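Local coordinates for protein peptidase S8 and S53, subtilisin, kexin, sedolisin (Mycobacterium smegmatis, PDB 4KG7) that probably cleaves peptide bonds as a subtilisin-like serine endopeptidase (mycosin MycP3) of the mycobacterial ESX-3 type VII secretion system, at residues Met26-Glu31 and Pro138-Arg143; Asp90-Thr95 and Ser132-Ser137; Glu228-Pro233 and Gly245-Ser250. One frame throughout, in Å; residues are numbered along the deposited sequence. Where two conformers were deposited one is given.

Contact 1: Met26-Glu31 and Pro138-Arg143; sequences MMQRSE and PRFAPR
Pro138 O is gripped from one side by the guanidinium of Arg29, which brings NE (3.1 Å) and NH2 (3.0 Å) to the same oxygen; a water donates to it as well and also meets Ser30 OG. The grip closes one end of a two-stranded antiparallel sheet on the surface of the subtilisin fold, where the N-terminal strand 26-28 lies against 140-142, the strand that follows 129-134 of the central sheet in the chain. Both nitrogens approach the carbonyl from the same face, about 33° out of its plane, while the oxygen itself lies in the plane of the guanidinium. Over one face of that group sit Phe140 O and Ala141 CB. Arg29 starts from the crowded position, with CG between backbone N and carbonyl carbon (chi1 74°), and then runs extended as far as NE.

In the sheet, Met27 and Ala141 form the hydrogen-bonded pair, Met27 N to Ala141 O at 2.8 Å and Ala141 N to Met27 O at 3.0 Å. Where the strands end, Arg139 O accepts from Arg29 N at 2.7 Å, with only a weak second bond from Ser30 N. On the face carrying Gln28 and Phe140, Gln28 CB stands over the ring in a CH-pi contact, 3.9 Å from its centroid and offset toward CE2. The Gln28 amide, 37° from the ring plane, is held by NE2 bonding to Ser30 O. Arg139 reaches beyond the pair to a salt bridge with Asp102. At the other end Met26 folds back, bent at chi2 and chi3, and its CE comes to 4.0 Å from Pro142 CD.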
ATOM      1  N   MET A  26      10.775  20.340   8.177  1.00 16.33           N
ATOM      2  CA  MET A  26      10.329  19.331   9.140  1.00 17.00           C
ATOM      3  C   MET A  26      11.450  19.055  10.127  1.00 18.39           C
ATOM      4  O   MET A  26      12.633  19.265   9.821  1.00 19.40           O
ATOM      5  CB  MET A  26       9.957  18.037   8.407  1.00 16.31           C
ATOM      6  CG  MET A  26       8.936  18.237   7.299  1.00 16.24           C
ATOM      7  SD  MET A  26       7.326  18.738   7.934  1.00 16.40           S
ATOM      8  CE  MET A  26       6.689  17.135   8.417  1.00 16.57           C
ATOM      9  N   MET A  27      11.078  18.603  11.316  1.00 19.93           N
ATOM     10  CA  MET A  27      12.055  18.217  12.337  1.00 21.53           C
ATOM     11  C   MET A  27      11.671  16.855  12.871  1.00 20.93           C
ATOM     12  O   MET A  27      10.500  16.522  12.947  1.00 20.06           O
ATOM     13  CB  MET A  27      12.159  19.265  13.470  1.00 24.46           C
ATOM     14  CG  MET A  27      11.165  19.135  14.619  1.00 26.36           C
ATOM     15  SD  MET A  27      11.303  20.457  15.863  1.00 31.71           S
ATOM     16  CE  MET A  27      12.469  19.713  17.010  1.00 31.29           C
ATOM     17  N   GLN A  28      12.673  16.069  13.248  1.00 20.78           N
ATOM     18  CA  GLN A  28      12.415  14.748  13.803  1.00 20.24           C
ATOM     19  C   GLN A  28      11.993  14.912  15.264  1.00 21.99           C
ATOM     20  O   GLN A  28      12.705  15.550  16.026  1.00 23.34           O
ATOM     21  CB  GLN A  28      13.664  13.879  13.684  1.00 20.02           C
ATOM     22  CG  GLN A  28      13.389  12.429  14.037  1.00 19.41           C
ATOM     23  CD  GLN A  28      14.576  11.530  13.824  1.00 19.56           C
ATOM     24  OE1 GLN A  28      15.503  11.839  13.059  1.00 19.93           O
ATOM     25  NE2 GLN A  28      14.553  10.390  14.500  1.00 19.83           N
ATOM     26  N   ARG A  29      10.830  14.378  15.634  1.00 22.84           N
ATOM     27  CA  ARG A  29      10.293  14.557  16.999  1.00 25.10           C
ATOM     28  C   ARG A  29      10.411  13.302  17.854  1.00 24.09           C
ATOM     29  O   ARG A  29      10.309  13.392  19.068  1.00 24.24           O
ATOM     30  CB  ARG A  29       8.829  15.013  16.959  1.00 27.82           C
ATOM     31  CG  ARG A  29       7.842  13.925  16.579  1.00 30.64           C
ATOM     32  CD  ARG A  29       6.415  14.450  16.430  1.00 34.50           C
ATOM     33  NE  ARG A  29       5.621  13.604  15.532  1.00 37.02           N
ATOM     34  CZ  ARG A  29       4.393  13.889  15.090  1.00 39.47           C
ATOM     35  NH1 ARG A  29       3.770  15.012  15.459  1.00 41.09           N
ATOM     36  NH2 ARG A  29       3.776  13.040  14.270  1.00 40.83           N
ATOM     37  N   SER A  30      10.615  12.148  17.221  1.00 22.08           N
ATOM     38  CA  SER A  30      10.672  10.850  17.899  1.00 22.02           C
ATOM     39  C   SER A  30      11.879  10.111  17.372  1.00 19.99           C
ATOM     40  O   SER A  30      12.250  10.269  16.198  1.00 17.42           O
ATOM     41  CB  SER A  30       9.435  10.006  17.564  1.00 23.08           C
ATOM     42  OG  SER A  30       8.347  10.365  18.377  1.00 27.51           O
ATOM     43  N   GLU A  31      12.462   9.286  18.232  1.00 18.81           N
ATOM     44  CA  GLU A  31      13.585   8.437  17.862  1.00 18.46           C
ATOM     45  C   GLU A  31      13.179   7.473  16.750  1.00 16.67           C
ATOM     46  O   GLU A  31      12.083   6.947  16.761  1.00 15.72           O
ATOM     47  CB  GLU A  31      14.033   7.638  19.094  1.00 19.81           C
ATOM     48  CG  GLU A  31      15.267   6.777  18.905  1.00 20.95           C
ATOM     49  CD  GLU A  31      15.679   6.033  20.175  1.00 22.34           C
ATOM     50  OE1 GLU A  31      15.014   6.187  21.223  1.00 22.26           O
ATOM     51  OE2 GLU A  31      16.681   5.283  20.121  1.00 23.97           O
ATOM     52  N   PRO A 138       5.632   9.389  10.667  1.00 13.72           N
ATOM     53  CA  PRO A 138       5.124   9.946  11.930  1.00 14.97           C
ATOM     54  C   PRO A 138       6.193  10.331  12.919  1.00 16.43           C
ATOM     55  O   PRO A 138       5.857  10.884  13.994  1.00 17.96           O
ATOM     56  CB  PRO A 138       4.288   8.813  12.508  1.00 15.06           C
ATOM     57  CG  PRO A 138       4.770   7.592  11.885  1.00 14.63           C
ATOM     58  CD  PRO A 138       5.363   7.947  10.545  1.00 13.79           C
ATOM     59  N   ARG A 139       7.460  10.052  12.599  1.00 16.72           N
ATOM     60  CA  ARG A 139       8.563  10.464  13.465  1.00 17.72           C
ATOM     61  C   ARG A 139       8.917  11.945  13.271  1.00 16.21           C
ATOM     62  O   ARG A 139       9.774  12.467  13.975  1.00 15.73           O
ATOM     63  CB  ARG A 139       9.814   9.624  13.201  1.00 19.81           C
ATOM     64  CG  ARG A 139       9.645   8.129  13.420  1.00 23.13           C
ATOM     65  CD  ARG A 139       9.417   7.801  14.873  1.00 26.33           C
ATOM     66  NE  ARG A 139       9.084   6.399  15.058  1.00 31.06           N
ATOM     67  CZ  ARG A 139       7.894   5.885  14.752  1.00 33.76           C
ATOM     68  NH1 ARG A 139       6.924   6.653  14.263  1.00 33.37           N
ATOM     69  NH2 ARG A 139       7.656   4.598  14.951  1.00 36.92           N
ATOM     70  N   PHE A 140       8.288  12.596  12.288  1.00 15.05           N
ATOM     71  CA  PHE A 140       8.593  13.988  11.946  1.00 14.93           C
ATOM     72  C   PHE A 140       7.349  14.853  12.010  1.00 15.14           C
ATOM     73  O   PHE A 140       6.220  14.384  11.852  1.00 15.33           O
ATOM     74  CB  PHE A 140       9.186  14.080  10.537  1.00 14.30           C
ATOM     75  CG  PHE A 140      10.557  13.510  10.430  1.00 14.07           C
ATOM     76  CD1 PHE A 140      10.746  12.141  10.434  1.00 13.67           C
ATOM     77  CD2 PHE A 140      11.669  14.343  10.329  1.00 14.39           C
ATOM     78  CE1 PHE A 140      12.011  11.597  10.350  1.00 13.86           C
ATOM     79  CE2 PHE A 140      12.939  13.787  10.222  1.00 14.44           C
ATOM     80  CZ  PHE A 140      13.110  12.420  10.255  1.00 14.35           C
ATOM     81  N   ALA A 141       7.584  16.125  12.272  1.00 15.93           N
ATOM     82  CA  ALA A 141       6.540  17.134  12.276  1.00 16.34           C
ATOM     83  C   ALA A 141       7.144  18.436  11.773  1.00 16.52           C
ATOM     84  O   ALA A 141       8.358  18.583  11.739  1.00 16.46           O
ATOM     85  CB  ALA A 141       6.010  17.316  13.682  1.00 16.93           C
ATOM     86  N   PRO A 142       6.294  19.399  11.398  1.00 16.64           N
ATOM     87  CA  PRO A 142       6.807  20.712  11.032  1.00 17.14           C
ATOM     88  C   PRO A 142       7.690  21.328  12.113  1.00 17.92           C
ATOM     89  O   PRO A 142       7.392  21.228  13.312  1.00 17.89           O
ATOM     90  CB  PRO A 142       5.536  21.532  10.852  1.00 17.44           C
ATOM     91  CG  PRO A 142       4.518  20.553  10.426  1.00 17.08           C
ATOM     92  CD  PRO A 142       4.830  19.312  11.207  1.00 16.65           C
ATOM     93  N   ARG A 143       8.764  21.971  11.688  1.00 18.77           N
ATOM     94  CA  ARG A 143       9.671  22.627  12.606  1.00 20.64           C
ATOM     95  C   ARG A 143       8.928  23.742  13.361  1.00 21.23           C
ATOM     96  O   ARG A 143       9.093  23.907  14.580  1.00 21.54           O
ATOM     97  CB  ARG A 143      10.857  23.190  11.823  1.00 22.09           C
ATOM     98  CG  ARG A 143      12.063  23.542  12.661  1.00 24.10           C
ATOM     99  CD  ARG A 143      13.173  24.091  11.782  1.00 25.76           C
ATOM    100  NE  ARG A 143      12.771  25.366  11.191  1.00 28.17           N
ATOM    101  CZ  ARG A 143      13.242  25.872  10.048  1.00 29.14           C
ATOM    102  NH1 ARG A 143      14.169  25.227   9.344  1.00 29.57           N
ATOM    103  NH2 ARG A 143      12.780  27.038   9.613  1.00 29.86           N
TER
HETATM  104  O   HOH W   1       6.675  11.011  16.657  1.00 32.05           O

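Contact 2: Asp90-Thr95 and Ser132-Ser137; sequences DYIEST and SIRQNS
An Asx turn follows strand 85-90, one of the two edge strands of the parallel central sheet of the subtilisin fold, and its aspartate doubles as the anchor of a salt-bridge network. Asp90, which ends strand 85-90, pairs in parallel with Arg134 at the end of the adjacent strand 129-134, and Tyr91 N continues the pairing with a 2.8 Å bond to Arg134 O. With CG anti to the backbone N (chi1 -168°), the Asp90 carboxylate lies beside the Arg134 side chain, both pointing the same way. Arg134 meets it side-on, NE to Asp90 OD1 at 3.0 Å and NH2 to Asp90 OD2 at 2.9 Å, although the two planes are turned 49° apart.

Each carboxylate oxygen serves several donors. Asp90 OD1 takes Ile92 N, the Asx-turn bond, and Arg134 NE from opposite faces of the carboxylate. Asp90 OD2 takes Arg134 NH2 on its syn side, Thr95 N on its anti lone pair, and Thr95 OG1 from above the plane at 2.7 Å. The loop 90-95 is thus wrapped round one buried carboxylate, whose charge is probably balanced by the guanidinium. Glu93 adds a second acid: its OE1 meets Arg134 NH2 through the anti lone pair at 2.9 Å, and a water joins the same OE1 to Arg134 NH1.

Ile92 CB lies over one guanidinium face. Tyr91 packs on helix 150-170 through Thr160, Arg163 and Arg167, while its hydroxyl bonds to Thr19 O of the N-terminal segment; the edge of its ring meets Ile133, with Tyr91 CE1 3.5 Å from Ile133 CG2.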
ATOM      1  N   ASP A  90      12.348  12.318  -1.318  1.00  8.58           N
ATOM      2  CA  ASP A  90      11.922  12.502   0.066  1.00  8.60           C
ATOM      3  C   ASP A  90      11.010  13.739   0.149  1.00  8.75           C
ATOM      4  O   ASP A  90      11.329  14.806  -0.395  1.00  9.51           O
ATOM      5  CB  ASP A  90      13.198  12.680   0.907  1.00  8.91           C
ATOM      6  CG  ASP A  90      12.975  12.600   2.411  1.00  9.03           C
ATOM      7  OD1 ASP A  90      11.835  12.495   2.882  1.00  8.69           O
ATOM      8  OD2 ASP A  90      13.993  12.670   3.145  1.00  9.20           O
ATOM      9  N   TYR A  91       9.893  13.583   0.852  1.00  8.46           N
ATOM     10  CA  TYR A  91       8.918  14.655   1.100  1.00  8.65           C
ATOM     11  C   TYR A  91       8.946  15.065   2.579  1.00  9.34           C
ATOM     12  O   TYR A  91       8.129  15.879   2.985  1.00  9.69           O
ATOM     13  CB  TYR A  91       7.496  14.204   0.705  1.00  8.06           C
ATOM     14  CG  TYR A  91       7.375  14.155  -0.790  1.00  7.66           C
ATOM     15  CD1 TYR A  91       7.847  13.049  -1.510  1.00  7.29           C
ATOM     16  CD2 TYR A  91       6.880  15.224  -1.494  1.00  7.77           C
ATOM     17  CE1 TYR A  91       7.775  13.015  -2.902  1.00  7.12           C
ATOM     18  CE2 TYR A  91       6.808  15.200  -2.876  1.00  7.58           C
ATOM     19  CZ  TYR A  91       7.256  14.091  -3.572  1.00  7.30           C
ATOM     20  OH  TYR A  91       7.217  14.065  -4.954  1.00  7.07           O
ATOM     21  N   ILE A  92       9.915  14.549   3.340  1.00  9.99           N
ATOM     22  CA  ILE A  92      10.043  14.822   4.793  1.00 10.86           C
ATOM     23  C   ILE A  92      11.335  15.596   5.055  1.00 11.61           C
ATOM     24  O   ILE A  92      11.293  16.749   5.479  1.00 12.13           O
ATOM     25  CB  ILE A  92       9.976  13.531   5.624  1.00 10.88           C
ATOM     26  CG1 ILE A  92       8.601  12.849   5.471  1.00 10.64           C
ATOM     27  CG2 ILE A  92      10.220  13.846   7.082  1.00 11.41           C
ATOM     28  CD1 ILE A  92       7.424  13.577   6.085  1.00 11.25           C
ATOM     29  N   GLU A  93      12.467  14.968   4.754  1.00 11.95           N
ATOM     30  CA  GLU A  93      13.759  15.636   4.742  1.00 13.07           C
ATOM     31  C   GLU A  93      14.218  15.763   3.288  1.00 13.21           C
ATOM     32  O   GLU A  93      13.383  15.809   2.379  1.00 13.15           O
ATOM     33  CB  GLU A  93      14.774  14.873   5.601  1.00 13.70           C
ATOM     34  CG  GLU A  93      14.357  14.656   7.054  1.00 14.37           C
ATOM     35  CD  GLU A  93      15.406  13.918   7.850  1.00 15.25           C
ATOM     36  OE1 GLU A  93      15.678  12.740   7.540  1.00 15.63           O
ATOM     37  OE2 GLU A  93      15.966  14.514   8.810  1.00 16.61           O
ATOM     38  N   SER A  94      15.535  15.774   3.066  1.00 13.84           N
ATOM     39  CA  SER A  94      16.097  15.928   1.720  0.50 13.94           C
ATOM     40  C   SER A  94      16.948  14.725   1.340  1.00 13.72           C
ATOM     41  O   SER A  94      17.911  14.838   0.550  1.00 14.50           O
ATOM     42  CB  SER A  94      16.919  17.223   1.628  0.50 14.88           C
ATOM     43  OG  SER A  94      17.946  17.261   2.603  0.50 15.54           O
ATOM     44  N   THR A  95      16.598  13.572   1.891  1.00 12.63           N
ATOM     45  CA  THR A  95      17.287  12.324   1.577  1.00 12.04           C
ATOM     46  C   THR A  95      16.863  11.828   0.197  1.00 11.58           C
ATOM     47  O   THR A  95      16.003  12.403  -0.459  1.00 11.37           O
ATOM     48  CB  THR A  95      17.036  11.202   2.638  1.00 11.83           C
ATOM     49  OG1 THR A  95      15.699  10.689   2.514  1.00 10.86           O
ATOM     50  CG2 THR A  95      17.274  11.701   4.053  1.00 12.05           C
ATOM     51  N   SER A 132      11.994   3.766  -4.147  1.00  7.41           N
ATOM     52  CA  SER A 132      11.515   4.236  -2.845  1.00  6.87           C
ATOM     53  C   SER A 132      11.361   5.752  -2.802  1.00  6.90           C
ATOM     54  O   SER A 132      12.325   6.477  -2.986  1.00  7.03           O
ATOM     55  CB  SER A 132      12.495   3.871  -1.753  1.00  6.99           C
ATOM     56  OG  SER A 132      12.019   4.378  -0.535  1.00  6.84           O
ATOM     57  N   ILE A 133      10.141   6.203  -2.526  1.00  6.59           N
ATOM     58  CA  ILE A 133       9.830   7.627  -2.342  1.00  6.66           C
ATOM     59  C   ILE A 133       9.344   7.767  -0.905  1.00  6.73           C
ATOM     60  O   ILE A 133       8.307   7.194  -0.528  1.00  6.48           O
ATOM     61  CB  ILE A 133       8.716   8.098  -3.302  1.00  6.65           C
ATOM     62  CG1 ILE A 133       9.175   7.945  -4.755  1.00  6.85           C
ATOM     63  CG2 ILE A 133       8.340   9.547  -3.034  1.00  6.85           C
ATOM     64  CD1 ILE A 133       8.046   8.147  -5.752  1.00  6.90           C
ATOM     65  N   ARG A 134      10.085   8.481  -0.077  1.00  7.12           N
ATOM     66  CA  ARG A 134       9.625   8.683   1.283  1.00  7.25           C
ATOM     67  C   ARG A 134       8.623   9.832   1.283  1.00  7.47           C
ATOM     68  O   ARG A 134       8.970  10.989   1.151  1.00  7.71           O
ATOM     69  CB  ARG A 134      10.744   8.968   2.314  1.00  7.57           C
ATOM     70  CG  ARG A 134      10.142   9.186   3.708  1.00  7.70           C
ATOM     71  CD  ARG A 134      11.125   9.102   4.849  1.00  8.08           C
ATOM     72  NE  ARG A 134      12.056  10.218   4.878  1.00  8.57           N
ATOM     73  CZ  ARG A 134      12.935  10.415   5.847  1.00  8.97           C
ATOM     74  NH1 ARG A 134      12.958   9.614   6.902  1.00  9.16           N
ATOM     75  NH2 ARG A 134      13.771  11.450   5.777  1.00  9.38           N
ATOM     76  N   GLN A 135       7.358   9.483   1.439  1.00  7.71           N
ATOM     77  CA  GLN A 135       6.265  10.447   1.403  1.00  8.04           C
ATOM     78  C   GLN A 135       5.785  10.860   2.770  1.00  8.79           C
ATOM     79  O   GLN A 135       5.182  11.936   2.914  1.00  8.67           O
ATOM     80  CB  GLN A 135       5.116   9.883   0.533  1.00  7.89           C
ATOM     81  CG  GLN A 135       3.888  10.768   0.398  1.00  8.15           C
ATOM     82  CD  GLN A 135       2.844  10.524   1.481  1.00  8.36           C
ATOM     83  OE1 GLN A 135       2.793   9.444   2.100  1.00  8.70           O
ATOM     84  NE2 GLN A 135       2.019  11.531   1.753  1.00  8.58           N
ATOM     85  N   ASN A 136       6.035  10.034   3.777  1.00  9.45           N
ATOM     86  CA  ASN A 136       5.631  10.400   5.131  1.00 10.99           C
ATOM     87  C   ASN A 136       6.380   9.677   6.194  1.00 11.07           C
ATOM     88  O   ASN A 136       7.031   8.666   5.938  1.00 10.19           O
ATOM     89  CB  ASN A 136       4.128  10.228   5.339  1.00 12.55           C
ATOM     90  CG  ASN A 136       3.533  11.299   6.295  1.00 14.70           C
ATOM     91  OD1 ASN A 136       4.229  12.058   7.063  1.00 16.62           O
ATOM     92  ND2 ASN A 136       2.198  11.380   6.244  1.00 16.58           N
ATOM     93  N   SER A 137       6.338  10.227   7.395  1.00 11.58           N
ATOM     94  CA  SER A 137       6.879   9.560   8.584  1.00 11.83           C
ATOM     95  C   SER A 137       6.241  10.198   9.789  1.00 13.04           C
ATOM     96  O   SER A 137       6.317  11.412   9.929  1.00 13.65           O
ATOM     97  CB  SER A 137       8.385   9.721   8.694  1.00 11.95           C
ATOM     98  OG  SER A 137       8.796   9.303  10.022  1.00 11.73           O
TER
HETATM   99  O   HOH W   2      15.078  10.208   8.714  1.00 20.25           O

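Contact 3: Glu228-Pro233 and Gly245-Ser250; sequences ESNPLP and GVTSVS
This is a polar side-chain-to-backbone contact between the loop 228-233 and the residues that lead into strand 248-251, on the flank of the molecule, the extended run 228-231 passing antiparallel to 245-248. Asn230 carries it. Its OD1 accepts from two successive backbone amides, Thr247 N at 2.8 Å and Ser248 N at 2.9 Å; Ser248 N lies in the carbonyl plane on a lone pair, whereas Thr247 N is tilted 25° from it. On the other side of the amide, ND2 gives a bond to Ser248 O at 2.9 Å, nearly in the amide plane. Asn230 therefore pairs with both the N-H and the C=O of Ser248, much as a neighbouring strand would, at the start of the short antiparallel sheet that 248-251 forms with 182-185 in this subtilisin fold. ND2 also bonds to Ala277 O, so a third loop joins the buried amide. Val246 CG1 packs on the same side chain, 3.5 Å from Asn230 OD1.

Two residues earlier, Glu228 N donates to Ser248 OG at 3.1 Å. Two waters link the segments through Thr247 OG1, one to Glu228 OE1 and one to Ser229 O. Pro231 CD rests 3.2 Å from Gly245 O.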
ATOM      1  N   GLU A 228     -12.409   4.426  10.728  1.00 13.26           N
ATOM      2  CA  GLU A 228     -13.449   3.562  11.261  1.00 13.45           C
ATOM      3  C   GLU A 228     -14.163   2.856  10.131  1.00 11.95           C
ATOM      4  O   GLU A 228     -14.396   3.447   9.069  1.00 11.51           O
ATOM      5  CB  GLU A 228     -14.471   4.377  12.075  1.00 15.61           C
ATOM      6  CG  GLU A 228     -13.915   4.891  13.387  1.00 18.00           C
ATOM      7  CD  GLU A 228     -14.863   5.792  14.166  1.00 20.77           C
ATOM      8  OE1 GLU A 228     -16.015   6.049  13.725  1.00 22.68           O
ATOM      9  OE2 GLU A 228     -14.422   6.263  15.245  1.00 23.93           O
ATOM     10  N   SER A 229     -14.504   1.590  10.339  1.00 10.86           N
ATOM     11  CA  SER A 229     -15.294   0.875   9.364  1.00 10.27           C
ATOM     12  C   SER A 229     -16.607   1.584   9.089  1.00 10.40           C
ATOM     13  O   SER A 229     -17.290   2.049  10.006  1.00 10.98           O
ATOM     14  CB  SER A 229     -15.568  -0.541   9.841  1.00 10.21           C
ATOM     15  OG  SER A 229     -14.433  -1.360   9.625  1.00  9.79           O
ATOM     16  N   ASN A 230     -16.983   1.589   7.808  1.00 10.09           N
ATOM     17  CA  ASN A 230     -18.242   2.173   7.343  1.00 10.59           C
ATOM     18  C   ASN A 230     -19.365   1.148   7.296  1.00 11.32           C
ATOM     19  O   ASN A 230     -19.103  -0.051   7.258  1.00 11.25           O
ATOM     20  CB  ASN A 230     -18.012   2.754   5.969  1.00 10.12           C
ATOM     21  CG  ASN A 230     -17.076   3.921   6.017  1.00  9.87           C
ATOM     22  OD1 ASN A 230     -17.428   4.970   6.565  1.00  9.75           O
ATOM     23  ND2 ASN A 230     -15.854   3.743   5.502  1.00  9.39           N
ATOM     24  N   PRO A 231     -20.621   1.612   7.324  1.00 12.41           N
ATOM     25  CA  PRO A 231     -21.715   0.650   7.283  1.00 13.31           C
ATOM     26  C   PRO A 231     -21.680  -0.192   6.021  1.00 13.55           C
ATOM     27  O   PRO A 231     -21.288   0.278   4.945  1.00 14.25           O
ATOM     28  CB  PRO A 231     -22.987   1.513   7.308  1.00 13.84           C
ATOM     29  CG  PRO A 231     -22.535   2.860   7.729  1.00 13.86           C
ATOM     30  CD  PRO A 231     -21.083   3.005   7.456  1.00 12.94           C
ATOM     31  N   LEU A 232     -22.065  -1.449   6.159  1.00 14.77           N
ATOM     32  CA  LEU A 232     -21.989  -2.401   5.078  1.00 14.90           C
ATOM     33  C   LEU A 232     -23.124  -2.184   4.065  1.00 15.62           C
ATOM     34  O   LEU A 232     -24.053  -1.418   4.336  1.00 16.78           O
ATOM     35  CB  LEU A 232     -22.062  -3.811   5.673  1.00 15.27           C
ATOM     36  CG  LEU A 232     -20.936  -4.146   6.654  1.00 15.37           C
ATOM     37  CD1 LEU A 232     -21.174  -5.548   7.159  1.00 16.27           C
ATOM     38  CD2 LEU A 232     -19.572  -4.031   6.002  1.00 14.64           C
ATOM     39  N   PRO A 233     -23.046  -2.846   2.906  1.00 15.92           N
ATOM     40  CA  PRO A 233     -24.086  -2.753   1.883  1.00 16.73           C
ATOM     41  C   PRO A 233     -25.480  -2.894   2.496  1.00 17.92           C
ATOM     42  O   PRO A 233     -25.689  -3.760   3.348  1.00 18.11           O
ATOM     43  CB  PRO A 233     -23.734  -3.922   0.964  1.00 16.50           C
ATOM     44  CG  PRO A 233     -22.235  -3.893   0.972  1.00 15.76           C
ATOM     45  CD  PRO A 233     -21.948  -3.723   2.451  1.00 15.45           C
ATOM     46  N   GLY A 245     -23.738   5.917   3.068  1.00 13.77           N
ATOM     47  CA  GLY A 245     -23.560   5.729   4.496  1.00 13.36           C
ATOM     48  C   GLY A 245     -22.161   5.982   5.018  1.00 12.62           C
ATOM     49  O   GLY A 245     -21.932   5.878   6.209  1.00 12.60           O
ATOM     50  N   VAL A 246     -21.211   6.319   4.153  1.00 11.93           N
ATOM     51  CA  VAL A 246     -19.820   6.471   4.598  1.00 11.40           C
ATOM     52  C   VAL A 246     -19.679   7.568   5.643  1.00 11.73           C
ATOM     53  O   VAL A 246     -20.206   8.666   5.460  1.00 12.40           O
ATOM     54  CB  VAL A 246     -18.893   6.757   3.407  1.00 10.98           C
ATOM     55  CG1 VAL A 246     -17.523   7.220   3.867  1.00 10.72           C
ATOM     56  CG2 VAL A 246     -18.765   5.481   2.592  1.00 10.54           C
ATOM     57  N   THR A 247     -18.978   7.249   6.735  1.00 11.53           N
ATOM     58  CA  THR A 247     -18.660   8.214   7.780  1.00 11.84           C
ATOM     59  C   THR A 247     -17.156   8.494   7.874  1.00 11.33           C
ATOM     60  O   THR A 247     -16.770   9.520   8.445  1.00 11.59           O
ATOM     61  CB  THR A 247     -19.148   7.731   9.156  1.00 12.38           C
ATOM     62  OG1 THR A 247     -18.491   6.496   9.511  1.00 12.44           O
ATOM     63  CG2 THR A 247     -20.635   7.542   9.183  1.00 12.98           C
ATOM     64  N   SER A 248     -16.329   7.570   7.362  1.00 10.55           N
ATOM     65  CA  SER A 248     -14.875   7.676   7.476  1.00 10.17           C
ATOM     66  C   SER A 248     -14.284   7.386   6.115  1.00  9.77           C
ATOM     67  O   SER A 248     -14.459   6.281   5.592  1.00  9.56           O
ATOM     68  CB  SER A 248     -14.386   6.636   8.480  1.00  9.93           C
ATOM     69  OG  SER A 248     -12.985   6.684   8.676  1.00  9.72           O
ATOM     70  N   VAL A 249     -13.637   8.389   5.544  1.00  9.70           N
ATOM     71  CA  VAL A 249     -13.096   8.320   4.180  1.00  9.41           C
ATOM     72  C   VAL A 249     -11.649   7.867   4.229  1.00  8.99           C
ATOM     73  O   VAL A 249     -10.834   8.506   4.873  1.00  9.71           O
ATOM     74  CB  VAL A 249     -13.188   9.679   3.475  1.00  9.70           C
ATOM     75  CG1 VAL A 249     -12.529   9.652   2.104  1.00  9.42           C
ATOM     76  CG2 VAL A 249     -14.651  10.102   3.348  1.00 10.35           C
ATOM     77  N   SER A 250     -11.356   6.775   3.543  1.00  8.40           N
ATOM     78  CA  SER A 250      -9.992   6.265   3.468  1.00  7.96           C
ATOM     79  C   SER A 250      -9.328   6.770   2.188  1.00  7.70           C
ATOM     80  O   SER A 250      -9.850   6.574   1.100  1.00  7.71           O
ATOM     81  CB  SER A 250     -10.010   4.748   3.468  1.00  7.69           C
ATOM     82  OG  SER A 250      -8.708   4.216   3.333  1.00  7.38           O
TER
HETATM   83  O   HOH W   3     -16.736   7.283  11.471  1.00 17.88           O
HETATM   84  O   HOH W   4     -19.061   4.176  10.320  1.00 24.51           O

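Contacts 1 and 2 are neighbours, with centres 12 Å apart, and Phe140 joins them: the ring that takes Gln28 in contact 1 also packs on Ile92 of contact 2, its CG 3.4 Å from Ile92 CG2. Met26 CG closes in on Ile92 O at 3.3 Å. Residues 132-137 lead directly into 138-143, and the Phe140 ring also touches Glu93 and Arg134 of the salt-bridge network. Both lie near the predicted charge-relay residues: Pro138 is about 7 Å from His104 and Gln135 about 7 Å from Asp73, side chain to side chain. Contact 3 stands apart, its centre about 31 Å from that of contact 1 and about 30 Å from that of contact 2, away from those residues.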